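Cytochrome C-type biogenesis protein ccmF (Thermus thermophilus, PDB 6ZMQ) probably attaches heme to apocytochrome c as the membrane-bound heme lyase of cytochrome c maturation, and itself holds a heme b. Local coordinates at residues Leu79-Tyr88 with Thr102-Ser113; Ala512-Ser523 with Leu626-Met637. All coordinates share one frame; numbering follows the deposited sequence.

Interaction 1: residues Leu79-Tyr88 with Thr102-Ser113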
# COMPACT_ATOMS: atom_id res chain seq x y z
N LEU A 79 3.84 22.89 15.49
CA LEU A 79 3.41 21.78 16.34
C LEU A 79 4.35 21.58 17.53
O LEU A 79 3.92 21.04 18.56
CB LEU A 79 3.30 20.52 15.50
CG LEU A 79 1.87 20.48 14.99
CD1 LEU A 79 1.72 19.65 13.77
CD2 LEU A 79 1.07 19.87 16.09
N LEU A 80 5.60 22.01 17.42
CA LEU A 80 6.53 21.88 18.53
C LEU A 80 6.45 23.06 19.50
O LEU A 80 6.54 22.86 20.71
CB LEU A 80 7.96 21.73 18.01
CG LEU A 80 8.59 20.34 18.03
CD1 LEU A 80 7.79 19.36 17.19
CD2 LEU A 80 10.01 20.44 17.49
N VAL A 81 6.24 24.29 18.99
CA VAL A 81 6.19 25.46 19.86
C VAL A 81 4.83 25.67 20.49
O VAL A 81 4.67 26.61 21.29
CB VAL A 81 6.56 26.77 19.12
CG1 VAL A 81 7.97 26.71 18.55
CG2 VAL A 81 5.51 27.13 18.07
N HIS A 82 3.84 24.83 20.14
CA HIS A 82 2.48 24.81 20.70
C HIS A 82 1.76 26.14 20.46
O HIS A 82 1.06 26.66 21.33
CB HIS A 82 2.48 24.41 22.17
CG HIS A 82 3.30 23.19 22.44
ND1 HIS A 82 3.23 22.06 21.65
CD2 HIS A 82 4.23 22.93 23.39
CE1 HIS A 82 4.07 21.15 22.11
NE2 HIS A 82 4.69 21.65 23.17
N ASP A 83 1.98 26.70 19.27
CA ASP A 83 1.12 27.72 18.72
C ASP A 83 -0.26 27.10 18.54
O ASP A 83 -0.38 25.98 18.05
CB ASP A 83 1.69 28.21 17.38
CG ASP A 83 1.02 29.47 16.84
OD1 ASP A 83 -0.02 29.92 17.35
OD2 ASP A 83 1.55 30.00 15.84
N PHE A 84 -1.30 27.80 19.00
CA PHE A 84 -2.66 27.31 18.94
C PHE A 84 -3.54 28.20 18.07
O PHE A 84 -4.77 28.03 18.05
CB PHE A 84 -3.23 27.19 20.36
CG PHE A 84 -3.10 25.81 20.97
CD1 PHE A 84 -1.92 25.08 20.84
CD2 PHE A 84 -4.14 25.28 21.72
CE1 PHE A 84 -1.80 23.82 21.41
CE2 PHE A 84 -4.03 24.02 22.30
CZ PHE A 84 -2.86 23.30 22.14
N SER A 85 -2.93 29.14 17.34
CA SER A 85 -3.67 30.11 16.54
C SER A 85 -4.06 29.55 15.18
O SER A 85 -5.10 29.95 14.63
CB SER A 85 -2.85 31.39 16.36
OG SER A 85 -1.70 31.18 15.57
N LEU A 86 -3.27 28.65 14.62
CA LEU A 86 -3.64 28.03 13.36
C LEU A 86 -4.73 26.99 13.61
O LEU A 86 -4.80 26.38 14.68
CB LEU A 86 -2.43 27.37 12.70
CG LEU A 86 -1.14 28.17 12.61
CD1 LEU A 86 0.03 27.21 12.62
CD2 LEU A 86 -1.13 28.95 11.33
N ALA A 87 -5.59 26.80 12.60
CA ALA A 87 -6.75 25.93 12.76
C ALA A 87 -6.35 24.46 12.82
O ALA A 87 -6.93 23.68 13.58
CB ALA A 87 -7.75 26.17 11.62
N TYR A 88 -5.35 24.08 12.02
CA TYR A 88 -4.92 22.68 11.92
C TYR A 88 -4.29 22.19 13.23
O TYR A 88 -4.55 21.06 13.66
CB TYR A 88 -3.94 22.54 10.76
CG TYR A 88 -3.49 21.13 10.44
CD1 TYR A 88 -4.42 20.14 10.13
CD2 TYR A 88 -2.14 20.80 10.41
CE1 TYR A 88 -4.01 18.86 9.82
CE2 TYR A 88 -1.72 19.52 10.11
CZ TYR A 88 -2.66 18.55 9.82
OH TYR A 88 -2.27 17.27 9.51
N THR A 102 3.64 14.37 18.14
CA THR A 102 3.78 15.73 17.63
C THR A 102 4.57 15.79 16.33
O THR A 102 4.43 16.76 15.58
CB THR A 102 4.45 16.65 18.65
OG1 THR A 102 5.61 16.00 19.20
CG2 THR A 102 3.50 17.02 19.77
N LEU A 103 5.40 14.79 16.04
CA LEU A 103 6.11 14.76 14.77
C LEU A 103 5.33 14.04 13.68
O LEU A 103 5.70 14.16 12.50
CB LEU A 103 7.51 14.14 14.92
CG LEU A 103 8.50 14.79 15.90
CD1 LEU A 103 9.26 13.75 16.73
CD2 LEU A 103 9.45 15.78 15.21
N VAL A 104 4.29 13.29 14.03
CA VAL A 104 3.44 12.62 13.04
C VAL A 104 2.05 13.24 12.98
O VAL A 104 1.20 12.78 12.21
CB VAL A 104 3.37 11.11 13.30
CG1 VAL A 104 4.77 10.52 13.43
CG2 VAL A 104 2.51 10.79 14.52
N THR A 105 1.80 14.30 13.76
CA THR A 105 0.70 15.24 13.53
C THR A 105 0.82 16.08 12.23
O THR A 105 -0.24 16.34 11.63
CB THR A 105 0.56 16.14 14.76
OG1 THR A 105 0.45 15.32 15.92
CG2 THR A 105 -0.74 16.94 14.74
N PRO A 106 2.00 16.48 11.70
CA PRO A 106 1.99 17.18 10.39
C PRO A 106 1.51 16.38 9.17
O PRO A 106 1.61 16.92 8.07
CB PRO A 106 3.47 17.57 10.20
CG PRO A 106 3.93 17.78 11.51
CD PRO A 106 3.34 16.67 12.29
N TRP A 107 1.02 15.14 9.31
CA TRP A 107 0.16 14.56 8.29
C TRP A 107 -1.08 13.90 8.90
O TRP A 107 -1.61 12.95 8.31
CB TRP A 107 0.96 13.58 7.40
CG TRP A 107 1.57 12.40 8.07
CD1 TRP A 107 0.99 11.18 8.29
CD2 TRP A 107 2.91 12.30 8.59
NE1 TRP A 107 1.87 10.34 8.92
CE2 TRP A 107 3.06 11.00 9.11
CE3 TRP A 107 3.99 13.18 8.66
CZ2 TRP A 107 4.24 10.57 9.71
CZ3 TRP A 107 5.17 12.75 9.26
CH2 TRP A 107 5.28 11.46 9.77
N ALA A 108 -1.56 14.40 10.04
CA ALA A 108 -2.67 13.75 10.76
C ALA A 108 -4.00 13.90 10.02
O ALA A 108 -4.63 12.91 9.63
CB ALA A 108 -2.78 14.31 12.18
N ALA A 109 -4.46 15.14 9.83
CA ALA A 109 -5.64 15.36 9.02
C ALA A 109 -5.22 15.78 7.61
O ALA A 109 -4.10 15.53 7.18
CB ALA A 109 -6.58 16.38 9.67
N LEU A 110 -6.15 16.41 6.88
CA LEU A 110 -6.08 16.48 5.42
C LEU A 110 -4.98 17.41 4.92
O LEU A 110 -4.16 17.03 4.08
CB LEU A 110 -7.46 16.87 4.86
CG LEU A 110 -7.85 16.92 3.37
CD1 LEU A 110 -9.36 16.73 3.27
CD2 LEU A 110 -7.47 18.21 2.64
N GLU A 111 -4.99 18.67 5.38
CA GLU A 111 -4.13 19.73 4.84
C GLU A 111 -2.64 19.47 5.10
O GLU A 111 -1.79 19.66 4.21
CB GLU A 111 -4.55 21.08 5.41
CG GLU A 111 -6.04 21.43 5.25
CD GLU A 111 -6.89 21.06 6.46
OE1 GLU A 111 -7.99 20.51 6.27
OE2 GLU A 111 -6.45 21.32 7.61
N GLY A 112 -2.30 19.04 6.32
CA GLY A 112 -0.93 18.63 6.59
C GLY A 112 -0.49 17.41 5.81
O GLY A 112 0.67 17.30 5.41
N SER A 113 -1.43 16.49 5.54
CA SER A 113 -1.07 15.30 4.79
C SER A 113 -0.85 15.61 3.31
O SER A 113 0.01 14.99 2.67
CB SER A 113 -2.11 14.20 4.96
OG SER A 113 -3.40 14.63 4.59

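Interaction 2: residues Ala512-Ser523 with Leu626-Met637. With PTY (phosphatidylethanolamine), chain H.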
# COMPACT_ATOMS: atom_id res chain seq x y z
N ALA A 512 6.78 -16.33 -0.77
CA ALA A 512 6.07 -15.56 0.26
C ALA A 512 4.63 -15.35 -0.17
O ALA A 512 3.80 -15.43 0.67
CB ALA A 512 6.75 -14.24 0.46
N VAL A 513 4.35 -15.03 -1.43
CA VAL A 513 2.91 -14.95 -1.76
C VAL A 513 2.29 -16.33 -1.66
O VAL A 513 1.16 -16.37 -1.29
CB VAL A 513 2.59 -14.35 -3.13
CG1 VAL A 513 1.34 -14.98 -3.71
CG2 VAL A 513 2.36 -12.88 -3.01
N ALA A 514 2.98 -17.38 -2.08
CA ALA A 514 2.45 -18.76 -2.06
C ALA A 514 1.93 -19.13 -0.67
O ALA A 514 0.89 -19.77 -0.59
CB ALA A 514 3.55 -19.67 -2.47
N LEU A 515 2.71 -18.81 0.36
CA LEU A 515 2.44 -19.01 1.76
C LEU A 515 1.25 -18.18 2.24
O LEU A 515 0.44 -18.67 3.04
CB LEU A 515 3.70 -18.64 2.55
CG LEU A 515 3.99 -18.88 4.04
CD1 LEU A 515 3.43 -20.20 4.56
CD2 LEU A 515 5.50 -18.79 4.27
N MET A 516 1.06 -16.98 1.67
CA MET A 516 -0.12 -16.18 2.00
C MET A 516 -1.40 -16.71 1.36
O MET A 516 -2.47 -16.56 1.94
CB MET A 516 0.06 -14.72 1.62
CG MET A 516 0.76 -13.87 2.67
SD MET A 516 0.49 -12.08 2.56
CE MET A 516 -1.18 -11.97 1.91
N GLY A 517 -1.32 -17.29 0.16
CA GLY A 517 -2.50 -17.92 -0.43
C GLY A 517 -3.02 -19.08 0.39
O GLY A 517 -4.23 -19.18 0.65
N LEU A 518 -2.09 -19.94 0.87
CA LEU A 518 -2.45 -20.99 1.83
C LEU A 518 -3.04 -20.41 3.12
O LEU A 518 -4.08 -20.89 3.59
CB LEU A 518 -1.25 -21.89 2.16
CG LEU A 518 -1.45 -23.10 3.12
CD1 LEU A 518 -0.59 -24.26 2.72
CD2 LEU A 518 -1.12 -22.82 4.61
N ALA A 519 -2.37 -19.41 3.70
CA ALA A 519 -2.79 -18.84 4.99
C ALA A 519 -4.16 -18.17 4.90
O ALA A 519 -5.00 -18.34 5.79
CB ALA A 519 -1.73 -17.85 5.48
N ILE A 520 -4.42 -17.46 3.80
CA ILE A 520 -5.70 -16.77 3.61
C ILE A 520 -6.83 -17.76 3.40
O ILE A 520 -7.90 -17.62 4.02
CB ILE A 520 -5.59 -15.74 2.47
CG1 ILE A 520 -4.44 -14.77 2.79
CG2 ILE A 520 -6.93 -15.03 2.19
CD1 ILE A 520 -4.37 -13.53 1.97
N ALA A 521 -6.61 -18.82 2.60
CA ALA A 521 -7.70 -19.78 2.39
C ALA A 521 -7.96 -20.61 3.65
O ALA A 521 -9.13 -20.90 3.97
CB ALA A 521 -7.39 -20.67 1.20
N PHE A 522 -6.91 -20.93 4.41
CA PHE A 522 -7.08 -21.69 5.65
C PHE A 522 -7.74 -20.85 6.76
O PHE A 522 -8.51 -21.39 7.57
CB PHE A 522 -5.74 -22.26 6.11
CG PHE A 522 -5.48 -23.67 5.63
CD1 PHE A 522 -4.85 -23.90 4.41
CD2 PHE A 522 -5.88 -24.75 6.39
CE1 PHE A 522 -4.61 -25.19 3.96
CE2 PHE A 522 -5.65 -26.04 5.95
CZ PHE A 522 -5.01 -26.25 4.73
N SER A 523 -7.45 -19.54 6.82
CA SER A 523 -8.09 -18.69 7.82
C SER A 523 -9.51 -18.29 7.41
O SER A 523 -10.37 -18.08 8.27
CB SER A 523 -7.24 -17.45 8.09
OG SER A 523 -7.05 -16.67 6.93
N LEU A 626 -3.18 -20.27 10.97
CA LEU A 626 -2.05 -19.87 10.12
C LEU A 626 -2.00 -18.37 9.81
O LEU A 626 -1.45 -17.95 8.79
CB LEU A 626 -2.04 -20.68 8.81
CG LEU A 626 -1.70 -22.17 8.96
CD1 LEU A 626 -2.58 -23.04 8.07
CD2 LEU A 626 -0.23 -22.42 8.68
N VAL A 627 -2.54 -17.54 10.70
CA VAL A 627 -2.50 -16.09 10.46
C VAL A 627 -1.14 -15.53 10.87
O VAL A 627 -0.72 -14.47 10.38
CB VAL A 627 -3.67 -15.41 11.20
CG1 VAL A 627 -3.94 -13.99 10.69
CG2 VAL A 627 -4.90 -16.23 10.98
N PHE A 628 -0.41 -16.23 11.74
CA PHE A 628 0.96 -15.84 12.06
C PHE A 628 1.90 -16.16 10.90
O PHE A 628 2.86 -15.41 10.64
CB PHE A 628 1.38 -16.54 13.36
CG PHE A 628 2.85 -16.73 13.52
CD1 PHE A 628 3.65 -15.63 13.85
CD2 PHE A 628 3.43 -18.00 13.40
CE1 PHE A 628 5.01 -15.77 14.03
CE2 PHE A 628 4.79 -18.19 13.57
CZ PHE A 628 5.60 -17.08 13.89
N TRP A 629 1.63 -17.24 10.17
CA TRP A 629 2.45 -17.60 9.03
C TRP A 629 2.20 -16.68 7.84
O TRP A 629 3.08 -16.51 7.00
CB TRP A 629 2.19 -19.06 8.66
CG TRP A 629 2.69 -20.00 9.71
CD1 TRP A 629 2.00 -20.47 10.78
CD2 TRP A 629 4.01 -20.55 9.80
NE1 TRP A 629 2.80 -21.31 11.53
CE2 TRP A 629 4.04 -21.37 10.95
CE3 TRP A 629 5.16 -20.45 9.02
CZ2 TRP A 629 5.18 -22.07 11.33
CZ3 TRP A 629 6.29 -21.14 9.41
CH2 TRP A 629 6.29 -21.94 10.54
N MET A 630 1.02 -16.06 7.80
CA MET A 630 0.72 -14.99 6.86
C MET A 630 1.66 -13.80 7.06
O MET A 630 2.15 -13.20 6.10
CB MET A 630 -0.75 -14.61 7.04
CG MET A 630 -1.35 -13.64 6.08
SD MET A 630 -2.96 -13.26 6.78
CE MET A 630 -3.75 -14.87 6.64
N TRP A 631 1.98 -13.48 8.32
CA TRP A 631 2.90 -12.37 8.57
C TRP A 631 4.36 -12.79 8.48
O TRP A 631 5.22 -11.94 8.22
CB TRP A 631 2.59 -11.75 9.92
CG TRP A 631 1.29 -11.10 9.83
CD1 TRP A 631 0.73 -10.55 8.71
CD2 TRP A 631 0.30 -11.03 10.84
NE1 TRP A 631 -0.53 -10.09 8.99
CE2 TRP A 631 -0.82 -10.38 10.30
CE3 TRP A 631 0.26 -11.44 12.18
CZ2 TRP A 631 -1.95 -10.12 11.03
CZ3 TRP A 631 -0.86 -11.18 12.90
CH2 TRP A 631 -1.95 -10.52 12.33
N VAL A 632 4.67 -14.07 8.69
CA VAL A 632 6.04 -14.49 8.41
C VAL A 632 6.27 -14.49 6.89
O VAL A 632 7.37 -14.19 6.43
CB VAL A 632 6.40 -15.85 9.07
CG1 VAL A 632 5.68 -17.05 8.46
CG2 VAL A 632 7.90 -16.06 9.09
N ALA A 633 5.20 -14.69 6.11
CA ALA A 633 5.26 -14.50 4.66
C ALA A 633 5.41 -13.03 4.30
O ALA A 633 6.11 -12.69 3.34
CB ALA A 633 4.01 -15.08 4.02
N GLY A 634 4.72 -12.14 5.02
CA GLY A 634 4.94 -10.70 4.83
C GLY A 634 6.37 -10.27 5.11
O GLY A 634 6.95 -9.47 4.37
N GLY A 635 6.94 -10.79 6.20
CA GLY A 635 8.37 -10.63 6.46
C GLY A 635 9.26 -11.20 5.37
O GLY A 635 10.31 -10.64 5.06
N LEU A 636 8.86 -12.34 4.79
CA LEU A 636 9.66 -12.94 3.71
C LEU A 636 9.62 -12.08 2.45
O LEU A 636 10.63 -11.94 1.75
CB LEU A 636 9.17 -14.36 3.43
CG LEU A 636 9.69 -15.44 4.39
CD1 LEU A 636 8.90 -16.73 4.22
CD2 LEU A 636 11.18 -15.70 4.20
N MET A 637 8.46 -11.46 2.18
CA MET A 637 8.34 -10.49 1.08
C MET A 637 9.22 -9.26 1.31
O MET A 637 9.81 -8.73 0.36
CB MET A 637 6.89 -10.07 0.93
CG MET A 637 6.17 -10.65 -0.25
SD MET A 637 4.48 -10.04 -0.23
CE MET A 637 3.70 -11.37 0.65
C1 PTY H . -14.57 -20.82 1.29
C2 PTY H . -17.64 -20.43 -4.80
C3 PTY H . -17.85 -21.67 -3.92
O4 PTY H . -13.77 -19.73 1.62
C5 PTY H . -14.93 -22.61 -0.41
C6 PTY H . -14.06 -21.42 -0.02
O7 PTY H . -12.73 -21.83 0.13
C8 PTY H . -11.84 -21.11 -0.68
O10 PTY H . -11.08 -20.34 -0.18
C11 PTY H . -11.88 -21.31 -2.19
C12 PTY H . -10.58 -21.91 -2.72
C13 PTY H . -10.91 -22.81 -3.91
C14 PTY H . -11.23 -21.97 -5.14
C15 PTY H . -11.47 -22.86 -6.35
C16 PTY H . -10.32 -22.78 -7.36
C17 PTY H . -10.49 -23.90 -8.39
C18 PTY H . -9.44 -23.85 -9.50
C19 PTY H . -9.46 -25.18 -10.26
C20 PTY H . -8.13 -25.52 -10.94
C21 PTY H . -8.08 -27.02 -11.24
C22 PTY H . -8.03 -27.29 -12.75
C23 PTY H . -7.83 -28.79 -13.02
C24 PTY H . -7.28 -29.01 -14.43
C25 PTY H . -6.69 -30.41 -14.55
C26 PTY H . -5.42 -30.34 -15.40
C27 PTY H . -5.70 -30.93 -16.78
C28 PTY H . -4.71 -30.35 -17.79
C29 PTY H . -5.06 -28.89 -18.03
C30 PTY H . -14.47 -18.59 2.05
C31 PTY H . -13.91 -17.19 1.80
O30 PTY H . -15.50 -18.71 2.62
C32 PTY H . -12.76 -17.25 0.80
C33 PTY H . -12.25 -15.84 0.50
C34 PTY H . -11.55 -15.83 -0.85
C35 PTY H . -10.21 -16.56 -0.73
C36 PTY H . -9.10 -15.65 -1.24
C37 PTY H . -7.99 -16.49 -1.86
C38 PTY H . -6.95 -15.53 -2.42
C39 PTY H . -5.59 -16.21 -2.46
C40 PTY H . -4.49 -15.14 -2.51
C41 PTY H . -3.48 -15.56 -3.58
C42 PTY H . -2.29 -14.62 -3.56
C43 PTY H . -2.73 -13.25 -4.08
C44 PTY H . -1.52 -12.40 -4.44
P1 PTY H . -17.33 -22.54 -1.51
O11 PTY H . -16.96 -21.63 -2.84
O12 PTY H . -17.30 -24.00 -1.88
O13 PTY H . -18.73 -22.19 -1.06
O14 PTY H . -16.27 -22.24 -0.28
N1 PTY H . -18.35 -20.59 -6.06

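Interaction 1: residues Leu79-Tyr88 with Thr102-Ser113
Y88 reaches from the start of helix 87-92 into the bend that joins helix 99-104 to helix 110-129. Its CB leaves the backbone toward residues 102-113, and CG stands anti to the backbone N (chi1 -175°), which carries the ring across. At the near end of the ring, Y88 CD1 passes E111 OE2 at 3.4 Å. E111, bent at chi2, runs the other way alongside the tyrosine, with carboxylate and ring planes 76° apart. Further out, Y88 CE1 meets A109 CB at 3.6 Å, at the ring edge. Y88 CE2 lies 3.7 Å from G112 CA, while G112 N sits over one ring face. The tip ends among backbone polar atoms. A109 N gives Y88 OH a weak hydrogen bond of 3.1 Å, bent to 132° at the hydrogen. A109 is the N-cap residue of helix 110-129, so the phenol meets the chain where that helix starts.

L79 forms a separate apolar patch. L79 CD1 touches P106 CG at 3.7 Å, and L79 CD2 touches T105 CG2 likewise. L80 adds a looser contact with L103. The contact ties the end of helix 61-81 and the start of helix 87-92 to helix 99-104, the bend after it and the first turn of helix 110-129. Helix 185-213 packs against W107 of the bend and S113 of helix 110-129, and W107 NE1 bonds to A187 O.

Interaction 2: residues Ala512-Ser523 with Leu626-Met637
L626 enters ahead of helix 627-644, and L626 CD1 touches both L518 CD2 and F522 CB, 3.8 Å from each. L626 O faces A519 CB at 3.3 Å. V627 follows, with CG2 against S523 CB. W629 adds little with its ring: its backbone O lies near L515 CG, while its NE1 bonds to D601 O. M630 is a knob in the hole formed by M516, A519, I520 and S523. With CG anti to the backbone N (chi1 -173°) and a bend at chi3, M630 CE comes 3.8 Å from S523 OG. That hydroxyl is hydrogen-bonded to Y254 OH.

Helices 512-523 and 627-637 run antiparallel, in predicted transmembrane spans, with axes 8.3 Å apart at closest and 163° between directions. Small residues let the backbones come close. A633 CB packs on M516 CG at 3.7 Å, and A633 O faces A512 CB at 3.3 Å. L636 crosses L515 at about a right angle, CD1 to CD2. M637 lays CG on A512 CB, and M637 CE reaches M516 SD at 3.8 Å. On another side of helix 501-525, V513 touches the heme and, through CG1, a phosphatidylethanolamine acyl chain at C42.

Interaction 1 is complete before the chain reaches interaction 2. Their centres are 37 Å apart, on opposite sides of the centre of the chain, and their nearest atoms are about 21 Å apart. They share no helix. Interaction 1 joins neighbouring elements near the N-terminal end, with 13 residues between its segments. Interaction 2 pairs helix 501-525 with helix 627-644, the last helix, across 102 residues that hold all the strands of the chain. It thus brings the helices flanking this strand-rich insertion together beside the heme. One of the two axial heme ligands, H510, is on helix 501-525; the other is H276. Interaction 1 lies away from the heme and is plain, partly buried packing between neighbouring helices.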